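Local coordinates for protein beta-N-acetylglucosaminidase Nag2 (Vibrio harveyi, PDB 6EZR) that probably hydrolyses terminal non-reducing N-acetyl-D-hexosamine residues of N-acetyl-beta-D-hexosaminides, at residues A[41-46]-A[83-88]; A[91-96]-A[538-543]; A[195-200]-A[216-221]. All coordinates share one frame; numbering follows the deposited sequence.

Contact 1 of 3, residues A[41-46]-A[83-88]; sequences FAFDRY and FSIGSN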
loop_
_atom_site.group_PDB
_atom_site.type_symbol
_atom_site.label_atom_id
_atom_site.label_comp_id
_atom_site.label_asym_id
_atom_site.label_seq_id
_atom_site.Cartn_x
_atom_site.Cartn_y
_atom_site.Cartn_z
ATOM N N PHE A 41 2.172 -24.763 -7.149
ATOM C CA PHE A 41 2.266 -23.489 -7.862
ATOM C C PHE A 41 1.489 -22.390 -7.144
ATOM O O PHE A 41 0.658 -22.661 -6.270
ATOM C CB PHE A 41 1.765 -23.626 -9.311
ATOM C CG PHE A 41 0.348 -24.141 -9.427
ATOM C CD1 PHE A 41 -0.734 -23.262 -9.447
ATOM C CD2 PHE A 41 0.095 -25.503 -9.524
ATOM C CE1 PHE A 41 -2.037 -23.731 -9.561
ATOM C CE2 PHE A 41 -1.202 -25.982 -9.637
ATOM C CZ PHE A 41 -2.273 -25.095 -9.652
ATOM N N ALA A 42 1.770 -21.153 -7.541
ATOM C CA ALA A 42 1.124 -19.968 -6.988
ATOM C C ALA A 42 0.160 -19.395 -8.027
ATOM O O ALA A 42 0.543 -19.190 -9.178
ATOM C CB ALA A 42 2.162 -18.931 -6.594
ATOM N N PHE A 43 -1.079 -19.143 -7.610
ATOM C CA PHE A 43 -2.147 -18.682 -8.496
ATOM C C PHE A 43 -3.135 -17.872 -7.677
ATOM O O PHE A 43 -3.707 -18.387 -6.720
ATOM C CB PHE A 43 -2.835 -19.891 -9.142
ATOM C CG PHE A 43 -3.859 -19.543 -10.192
ATOM C CD1 PHE A 43 -3.525 -18.748 -11.292
ATOM C CD2 PHE A 43 -5.152 -20.054 -10.110
ATOM C CE1 PHE A 43 -4.470 -18.449 -12.266
ATOM C CE2 PHE A 43 -6.096 -19.762 -11.083
ATOM C CZ PHE A 43 -5.758 -18.951 -12.158
ATOM N N ASP A 44 -3.346 -16.615 -8.069
ATOM C CA ASP A 44 -4.085 -15.635 -7.248
ATOM C C ASP A 44 -5.613 -15.657 -7.441
ATOM O O ASP A 44 -6.304 -14.766 -6.946
ATOM C CB ASP A 44 -3.539 -14.201 -7.489
ATOM C CG ASP A 44 -3.544 -13.328 -6.208
ATOM O OD1 ASP A 44 -3.391 -13.889 -5.096
ATOM O OD2 ASP A 44 -3.693 -12.081 -6.313
ATOM N N ARG A 45 -6.129 -16.679 -8.130
ATOM C CA ARG A 45 -7.566 -16.886 -8.301
ATOM C C ARG A 45 -8.008 -18.199 -7.658
ATOM O O ARG A 45 -7.254 -19.183 -7.611
ATOM C CB ARG A 45 -7.947 -16.893 -9.780
ATOM C CG ARG A 45 -7.526 -15.662 -10.571
ATOM C CD ARG A 45 -8.221 -14.390 -10.094
ATOM N NE ARG A 45 -7.904 -13.270 -10.984
ATOM C CZ ARG A 45 -8.600 -12.904 -12.061
ATOM N NH1 ARG A 45 -9.718 -13.535 -12.426
ATOM N NH2 ARG A 45 -8.166 -11.878 -12.786
ATOM N N TYR A 46 -9.242 -18.195 -7.162
ATOM C CA TYR A 46 -9.841 -19.353 -6.536
ATOM C C TYR A 46 -10.241 -20.343 -7.621
ATOM O O TYR A 46 -11.071 -20.044 -8.486
ATOM C CB TYR A 46 -11.055 -18.922 -5.713
ATOM C CG TYR A 46 -11.828 -20.049 -5.051
ATOM C CD1 TYR A 46 -11.219 -20.889 -4.128
ATOM C CD2 TYR A 46 -13.185 -20.257 -5.331
ATOM C CE1 TYR A 46 -11.927 -21.918 -3.514
ATOM C CE2 TYR A 46 -13.900 -21.278 -4.717
ATOM C CZ TYR A 46 -13.263 -22.108 -3.812
ATOM O OH TYR A 46 -13.953 -23.128 -3.201
ATOM N N PHE A 83 -9.065 -27.135 -15.220
ATOM C CA PHE A 83 -9.761 -26.519 -14.096
ATOM C C PHE A 83 -10.430 -25.239 -14.574
ATOM O O PHE A 83 -10.158 -24.738 -15.678
ATOM C CB PHE A 83 -8.805 -26.244 -12.923
ATOM C CG PHE A 83 -7.778 -25.184 -13.203
ATOM C CD1 PHE A 83 -6.554 -25.516 -13.790
ATOM C CD2 PHE A 83 -8.029 -23.852 -12.882
ATOM C CE1 PHE A 83 -5.600 -24.534 -14.054
ATOM C CE2 PHE A 83 -7.086 -22.871 -13.151
ATOM C CZ PHE A 83 -5.870 -23.211 -13.741
ATOM N N SER A 84 -11.301 -24.722 -13.722
ATOM C CA SER A 84 -12.051 -23.512 -13.999
ATOM C C SER A 84 -12.026 -22.562 -12.808
ATOM O O SER A 84 -11.810 -22.973 -11.657
ATOM C CB SER A 84 -13.501 -23.854 -14.355
ATOM O OG SER A 84 -13.591 -24.483 -15.622
ATOM N N ILE A 85 -12.253 -21.290 -13.125
ATOM C CA ILE A 85 -12.372 -20.205 -12.151
ATOM C C ILE A 85 -13.634 -19.411 -12.464
ATOM O O ILE A 85 -14.108 -19.390 -13.605
ATOM C CB ILE A 85 -11.150 -19.251 -12.173
ATOM C CG1 ILE A 85 -11.018 -18.539 -13.517
ATOM C CG2 ILE A 85 -9.881 -20.026 -11.889
ATOM C CD1 ILE A 85 -10.008 -17.406 -13.552
ATOM N N GLY A 86 -14.163 -18.749 -11.448
ATOM C CA GLY A 86 -15.336 -17.911 -11.605
ATOM C C GLY A 86 -14.863 -16.516 -11.910
ATOM O O GLY A 86 -14.733 -15.689 -11.011
ATOM N N SER A 87 -14.551 -16.257 -13.171
ATOM C CA SER A 87 -14.150 -14.913 -13.569
ATOM C C SER A 87 -14.308 -14.652 -15.057
ATOM O O SER A 87 -14.451 -15.570 -15.886
ATOM C CB SER A 87 -12.704 -14.606 -13.122
ATOM O OG SER A 87 -11.777 -14.554 -14.200
ATOM N N ASN A 88 -14.261 -13.361 -15.360
ATOM C CA ASN A 88 -14.257 -12.866 -16.726
ATOM C C ASN A 88 -12.847 -12.935 -17.295
ATOM O O ASN A 88 -11.909 -13.232 -16.562
ATOM C CB ASN A 88 -14.854 -11.455 -16.767
ATOM C CG ASN A 88 -16.376 -11.473 -16.718
ATOM O OD1 ASN A 88 -17.025 -12.460 -17.117
ATOM N ND2 ASN A 88 -16.953 -10.385 -16.238
HETATM O O HOH W 1 -9.835 -11.149 -15.264
HETATM O O HOH W 2 -12.964 -18.112 -9.163
#
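Phe43 to Tyr46 pass over Phe83 to Ser87 with their chain directions 74° apart, so the backbones meet without pairing; the nearest CA atoms are those of Tyr46 and Ile85, 6.2 Å apart. Water 2 bridges this crossing, donating to Tyr46 O and accepting from the N of Gly86, the residue at the centre of an inverse gamma turn just after the strand. Both segments run out of strands of one mixed sheet in the N-terminal beta domain. Strands 38-42 and 78-85 are far apart in its strand order, so the contact joins distant parts of the sheet mainly through side chains. Phe43, with CG anti to its backbone N (chi1 -174°), reaches across to Phe83, whose edge is turned to its face in an offset edge-to-face pair, centroids 5.8 Å apart. Ile85 fits beside them because it is branched: CG2 goes to the edge of the Phe43 ring, 3.9 Å from CE2, and CG1 carries CD1 toward Arg45 NH1. Toward the surface a long, flexible arginine suits the span: Arg45 NH1 donates a weak hydrogen bond to Ser87 OG (2.9 Å), bent to 121° at the hydrogen. That hydroxyl donates in turn to Asn88 O, while Arg45 NH2 donates to water 1.

Contact 2 of 3, residues A[91-96]-A[538-543]; sequences RYYSDG and APEEPG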
loop_
_atom_site.group_PDB
_atom_site.type_symbol
_atom_site.label_atom_id
_atom_site.label_comp_id
_atom_site.label_asym_id
_atom_site.label_seq_id
_atom_site.Cartn_x
_atom_site.Cartn_y
_atom_site.Cartn_z
ATOM N N ARG A 91 -6.886 -10.441 -18.920
ATOM C CA ARG A 91 -6.337 -9.430 -19.816
ATOM C C ARG A 91 -4.823 -9.290 -19.692
ATOM O O ARG A 91 -4.224 -8.572 -20.473
ATOM C CB ARG A 91 -6.971 -8.067 -19.524
ATOM C CG ARG A 91 -8.475 -8.071 -19.384
ATOM C CD ARG A 91 -9.167 -8.331 -20.710
ATOM N NE ARG A 91 -10.602 -8.533 -20.547
ATOM C CZ ARG A 91 -11.449 -8.808 -21.537
ATOM N NH1 ARG A 91 -12.738 -9.004 -21.259
ATOM N NH2 ARG A 91 -11.028 -8.897 -22.801
ATOM N N TYR A 92 -4.212 -9.952 -18.711
ATOM C CA TYR A 92 -2.796 -9.730 -18.377
ATOM C C TYR A 92 -2.041 -11.036 -18.134
ATOM O O TYR A 92 -2.599 -11.986 -17.590
ATOM C CB TYR A 92 -2.706 -8.845 -17.127
ATOM C CG TYR A 92 -3.207 -7.441 -17.354
ATOM C CD1 TYR A 92 -2.409 -6.489 -18.015
ATOM C CD2 TYR A 92 -4.483 -7.064 -16.952
ATOM C CE1 TYR A 92 -2.868 -5.198 -18.234
ATOM C CE2 TYR A 92 -4.951 -5.777 -17.173
ATOM C CZ TYR A 92 -4.140 -4.849 -17.807
ATOM O OH TYR A 92 -4.601 -3.574 -18.030
ATOM N N TYR A 93 -0.761 -11.064 -18.510
ATOM C CA TYR A 93 0.108 -12.234 -18.262
ATOM C C TYR A 93 0.366 -12.566 -16.781
ATOM O O TYR A 93 0.666 -13.717 -16.450
ATOM C CB TYR A 93 1.440 -12.078 -18.997
ATOM C CG TYR A 93 1.290 -12.074 -20.500
ATOM C CD1 TYR A 93 0.749 -13.177 -21.171
ATOM C CD2 TYR A 93 1.684 -10.972 -21.262
ATOM C CE1 TYR A 93 0.601 -13.182 -22.550
ATOM C CE2 TYR A 93 1.538 -10.968 -22.649
ATOM C CZ TYR A 93 0.994 -12.076 -23.286
ATOM O OH TYR A 93 0.841 -12.083 -24.654
ATOM N N SER A 94 0.268 -11.572 -15.902
ATOM C CA SER A 94 0.411 -11.800 -14.455
ATOM C C SER A 94 -0.760 -12.573 -13.834
ATOM O O SER A 94 -0.620 -13.132 -12.747
ATOM C CB SER A 94 0.620 -10.476 -13.712
ATOM O OG SER A 94 -0.093 -9.411 -14.314
ATOM N N ASP A 95 -1.900 -12.602 -14.520
ATOM C CA ASP A 95 -3.042 -13.442 -14.126
ATOM C C ASP A 95 -2.716 -14.948 -14.155
ATOM O O ASP A 95 -3.400 -15.739 -13.512
ATOM C CB ASP A 95 -4.265 -13.169 -15.017
ATOM C CG ASP A 95 -4.755 -11.720 -14.943
ATOM O OD1 ASP A 95 -4.926 -11.199 -13.816
ATOM O OD2 ASP A 95 -4.985 -11.117 -16.020
ATOM N N GLY A 96 -1.680 -15.330 -14.905
ATOM C CA GLY A 96 -1.148 -16.691 -14.899
ATOM C C GLY A 96 -0.415 -17.065 -13.628
ATOM O O GLY A 96 -0.339 -16.278 -12.680
ATOM N N ALA A 538 -1.973 -2.902 -22.146
ATOM C CA ALA A 538 -1.100 -3.917 -22.733
ATOM C C ALA A 538 -0.963 -5.071 -21.755
ATOM O O ALA A 538 -0.742 -4.827 -20.576
ATOM C CB ALA A 538 0.274 -3.347 -23.031
ATOM N N PRO A 539 -1.065 -6.327 -22.242
ATOM C CA PRO A 539 -1.054 -7.477 -21.347
ATOM C C PRO A 539 0.284 -7.739 -20.630
ATOM O O PRO A 539 0.303 -8.479 -19.650
ATOM C CB PRO A 539 -1.433 -8.644 -22.272
ATOM C CG PRO A 539 -0.943 -8.233 -23.609
ATOM C CD PRO A 539 -1.045 -6.735 -23.659
ATOM N N GLU A 540 1.374 -7.132 -21.097
ATOM C CA GLU A 540 2.682 -7.226 -20.418
ATOM C C GLU A 540 2.809 -6.336 -19.172
ATOM O O GLU A 540 3.773 -6.462 -18.412
ATOM C CB GLU A 540 3.816 -6.873 -21.387
ATOM C CG GLU A 540 3.969 -7.847 -22.558
ATOM C CD GLU A 540 3.129 -7.512 -23.789
ATOM O OE1 GLU A 540 3.148 -8.331 -24.737
ATOM O OE2 GLU A 540 2.455 -6.451 -23.827
ATOM N N GLU A 541 1.852 -5.436 -18.973
ATOM C CA GLU A 541 1.934 -4.436 -17.922
ATOM C C GLU A 541 1.777 -5.123 -16.553
ATOM O O GLU A 541 0.872 -5.943 -16.387
ATOM C CB GLU A 541 0.850 -3.383 -18.161
ATOM C CG GLU A 541 1.041 -2.078 -17.421
ATOM C CD GLU A 541 2.173 -1.215 -17.949
ATOM O OE1 GLU A 541 2.265 -0.987 -19.173
ATOM O OE2 GLU A 541 2.963 -0.727 -17.122
ATOM N N PRO A 542 2.692 -4.847 -15.592
ATOM C CA PRO A 542 2.528 -5.464 -14.266
ATOM C C PRO A 542 1.394 -4.841 -13.455
ATOM O O PRO A 542 1.155 -3.639 -13.539
ATOM C CB PRO A 542 3.880 -5.217 -13.590
ATOM C CG PRO A 542 4.459 -4.038 -14.300
ATOM C CD PRO A 542 3.985 -4.147 -15.713
ATOM N N GLY A 543 0.686 -5.676 -12.704
ATOM C CA GLY A 543 -0.314 -5.214 -11.752
ATOM C C GLY A 543 -1.544 -6.089 -11.705
ATOM O O GLY A 543 -1.605 -7.135 -12.332
HETATM O O HOH W 3 1.129 -8.628 -16.997
#
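Tyr92 and Pro539 bring their CA atoms within 4.1 Å, and this is the tightly packed part of the contact. Pro539 is the second residue of a type I turn from Ala538 to Glu541, a place that suits proline's fixed phi, and its ring lies alongside the Tyr93 side chain, pointing the same way. Pro539 CB sits 3.3 Å from Arg91 O, and Tyr93 CE2 is 3.8 Å from the same carbon. A direct, nearly straight hydrogen bond links the segments: Tyr93 N donates to Pro539 O at 3.0 Å, with 171° at the hydrogen. With chi1 -67°, which sets CG anti to the carbonyl carbon, the Tyr92 ring turns its edge to the turn, and CE1 comes 3.2 Å from Ala538 O, near the ring plane. Its hydroxyl continues to Asp536 O and Thr534 OG1, so a tyrosine both fills and anchors this site.

Toward Ser94 the fit loosens. Here water 3 does much of the bridging, accepting from Ser94 OG and donating to Pro539 O and Glu541 O, each 2.8 Å away; Ser94 OG also lies 3.4 Å from Gly543 O. On the solvent side the Glu540 chain, bent at chi2, lies beside Tyr93 with OE1 at the ring edge. The Glu541 carboxylate instead leads away, to Arg638 and Tyr594.

The contact thus ties a loop of the N-terminal beta domain, with its short 3-10 segment, to a loop of the catalytic domain, with Gly543 about 6 Å from the side chain of Asp532, which binds N-acetyl-D-glucosamine. Because Pro539 O takes both an amide N-H and a water proton, the join probably depends on backbone polarity as much as on the packing of Tyr92, Tyr93 and Pro539.

Contact 3 of 3, residues A[195-200]-A[216-221]; sequences SGKIIF and SEESIK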
loop_
_atom_site.group_PDB
_atom_site.type_symbol
_atom_site.label_atom_id
_atom_site.label_comp_id
_atom_site.label_asym_id
_atom_site.label_seq_id
_atom_site.Cartn_x
_atom_site.Cartn_y
_atom_site.Cartn_z
ATOM N N SER A 195 23.665 35.972 8.153
ATOM C CA SER A 195 23.506 36.938 7.054
ATOM C C SER A 195 23.279 36.262 5.687
ATOM O O SER A 195 23.726 36.764 4.653
ATOM C CB SER A 195 24.743 37.832 6.989
ATOM O OG SER A 195 25.894 37.072 6.659
ATOM N N GLY A 196 22.555 35.145 5.684
ATOM C CA GLY A 196 22.336 34.359 4.466
ATOM C C GLY A 196 21.343 34.965 3.489
ATOM O O GLY A 196 20.504 35.779 3.862
ATOM N N LYS A 197 21.448 34.543 2.232
ATOM C CA LYS A 197 20.575 35.004 1.147
ATOM C C LYS A 197 19.257 34.230 1.064
ATOM O O LYS A 197 18.316 34.698 0.432
ATOM C CB LYS A 197 21.301 34.901 -0.192
ATOM C CG LYS A 197 22.467 35.858 -0.349
ATOM C CD LYS A 197 23.355 35.445 -1.511
ATOM C CE LYS A 197 24.384 36.511 -1.861
ATOM N NZ LYS A 197 23.830 37.515 -2.812
ATOM N N ILE A 198 19.202 33.050 1.683
ATOM C CA ILE A 198 17.973 32.250 1.766
ATOM C C ILE A 198 17.427 32.336 3.202
ATOM O O ILE A 198 18.092 31.935 4.151
ATOM C CB ILE A 198 18.208 30.790 1.309
ATOM C CG1 ILE A 198 18.695 30.772 -0.149
ATOM C CG2 ILE A 198 16.925 29.972 1.413
ATOM C CD1 ILE A 198 19.428 29.514 -0.556
ATOM N N ILE A 199 16.203 32.844 3.341
ATOM C CA ILE A 199 15.672 33.291 4.634
ATOM C C ILE A 199 14.428 32.505 5.028
ATOM O O ILE A 199 13.518 32.339 4.223
ATOM C CB ILE A 199 15.375 34.810 4.585
ATOM C CG1 ILE A 199 16.694 35.586 4.597
ATOM C CG2 ILE A 199 14.520 35.279 5.758
ATOM C CD1 ILE A 199 16.611 36.962 3.983
ATOM N N PHE A 200 14.406 32.044 6.279
ATOM C CA PHE A 200 13.239 31.403 6.886
ATOM C C PHE A 200 12.671 32.332 7.959
ATOM O O PHE A 200 13.341 32.635 8.944
ATOM C CB PHE A 200 13.625 30.055 7.500
ATOM C CG PHE A 200 13.866 28.971 6.487
ATOM C CD1 PHE A 200 15.068 28.901 5.788
ATOM C CD2 PHE A 200 12.892 28.011 6.234
ATOM C CE1 PHE A 200 15.287 27.895 4.848
ATOM C CE2 PHE A 200 13.108 27.007 5.300
ATOM C CZ PHE A 200 14.309 26.945 4.607
ATOM N N SER A 216 13.368 36.622 -4.965
ATOM C CA SER A 216 13.821 37.904 -5.511
ATOM C C SER A 216 15.078 37.662 -6.349
ATOM O O SER A 216 15.558 36.534 -6.436
ATOM C CB SER A 216 14.076 38.904 -4.383
ATOM O OG SER A 216 12.856 39.317 -3.798
ATOM N N GLU A 217 15.595 38.722 -6.967
ATOM C CA GLU A 217 16.772 38.630 -7.837
ATOM C C GLU A 217 18.045 38.172 -7.132
ATOM O O GLU A 217 18.886 37.513 -7.747
ATOM C CB GLU A 217 17.046 39.976 -8.513
ATOM C CG GLU A 217 16.081 40.328 -9.635
ATOM C CD GLU A 217 16.728 41.175 -10.717
ATOM O OE1 GLU A 217 17.742 40.728 -11.298
ATOM O OE2 GLU A 217 16.221 42.283 -10.993
ATOM N N GLU A 218 18.192 38.544 -5.863
ATOM C CA GLU A 218 19.379 38.173 -5.072
ATOM C C GLU A 218 19.073 37.542 -3.705
ATOM O O GLU A 218 19.959 37.447 -2.849
ATOM C CB GLU A 218 20.320 39.388 -4.941
ATOM C CG GLU A 218 21.291 39.542 -6.112
ATOM C CD GLU A 218 22.261 38.371 -6.267
ATOM O OE1 GLU A 218 22.752 38.156 -7.396
ATOM O OE2 GLU A 218 22.529 37.654 -5.273
ATOM N N SER A 219 17.840 37.074 -3.519
ATOM C CA SER A 219 17.457 36.385 -2.285
ATOM C C SER A 219 16.209 35.521 -2.448
ATOM O O SER A 219 15.490 35.623 -3.444
ATOM C CB SER A 219 17.241 37.395 -1.150
ATOM O OG SER A 219 16.247 38.342 -1.488
ATOM N N ILE A 220 15.990 34.667 -1.449
ATOM C CA ILE A 220 14.779 33.848 -1.309
ATOM C C ILE A 220 14.247 33.992 0.118
ATOM O O ILE A 220 14.993 33.805 1.080
ATOM C CB ILE A 220 15.035 32.349 -1.597
ATOM C CG1 ILE A 220 15.365 32.133 -3.076
ATOM C CG2 ILE A 220 13.809 31.510 -1.242
ATOM C CD1 ILE A 220 16.000 30.790 -3.392
ATOM N N LYS A 221 12.956 34.298 0.240
ATOM C CA LYS A 221 12.298 34.425 1.534
ATOM C C LYS A 221 11.185 33.384 1.645
ATOM O O LYS A 221 10.285 33.350 0.804
ATOM C CB LYS A 221 11.727 35.838 1.718
ATOM C CG LYS A 221 11.490 36.210 3.182
ATOM C CD LYS A 221 10.305 37.151 3.402
ATOM C CE LYS A 221 10.697 38.613 3.569
ATOM N NZ LYS A 221 10.941 39.311 2.280
#
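Two neighbouring parallel strands of the mixed sheet in glycosyl hydrolase family 20 domain 2 begin here, 198-202 beside 220-224, with Ile198 opposite Ile220 and Ile199 opposite Lys221. Ile220 makes both backbone bonds between these segments, straddling Ile198 as parallel pairing requires: its N donates to Lys197 O at 3.0 Å, and its O accepts from Ile199 N at 2.7 Å. A CA-H...O contact from Ile198 CA, 3.4 Å away, reaches the same Ile220 O. Ile198 turns its own N and O to the other side, toward Gly163 and Ala165 at the start of strand 164-166, so strand 198-202 lies between two parallel neighbours.

The two sheet faces differ in character. Ile198 and Ile220 share a buried face, with CG1 of the former 4.2 Å from CD1 of the latter; helix 227-240 covers this side, where Leu237 touches Ile220, and beta-branched isoleucines suit both the extended backbone and the packing. On the other, more open face, Ile199 CG2, held anti to the backbone N, crosses Lys221 at its CG, while the lysine's amino end leads away.

Ahead of the strands the contact turns polar. Ser219 lays its CB 3.3 Å from Lys197 O, and the Lys197 and Glu218 side chains run side by side just before the strands start. The lysine is extended until chi4 (-87°) turns NZ to Glu218 OE2, making a 2.8 Å salt bridge. NZ approaches that oxygen on its anti side, 32° out of the carboxylate plane, and a chi2 bend in Glu218 helps to present it. Phe156 of strand 154-158 packs against both of these side chains as well as Ile220.

How the contacts relate
Contacts 1 and 2 are neighbours, their centres 14 Å apart, and they touch: Phe43 CE1 lies 3.2 Å from Asp95 O, and Arg45 NH2 faces Asp95 OD1 at 3.5 Å in a long, weak ion pair. Together they run from the N-terminal beta domain to its join with the catalytic domain. Both come near residues that bind N-acetyl-D-glucosamine: the side chain of Arg45 lies about 6 Å from that of Trp546, and Gly543 about 9 Å from the side chain of Glu584. Contact 3 is remote, its centre 61 Å from that of contact 1 and 51 Å from that of contact 2, although in sequence both its segments fall between 91-96 and 538-543.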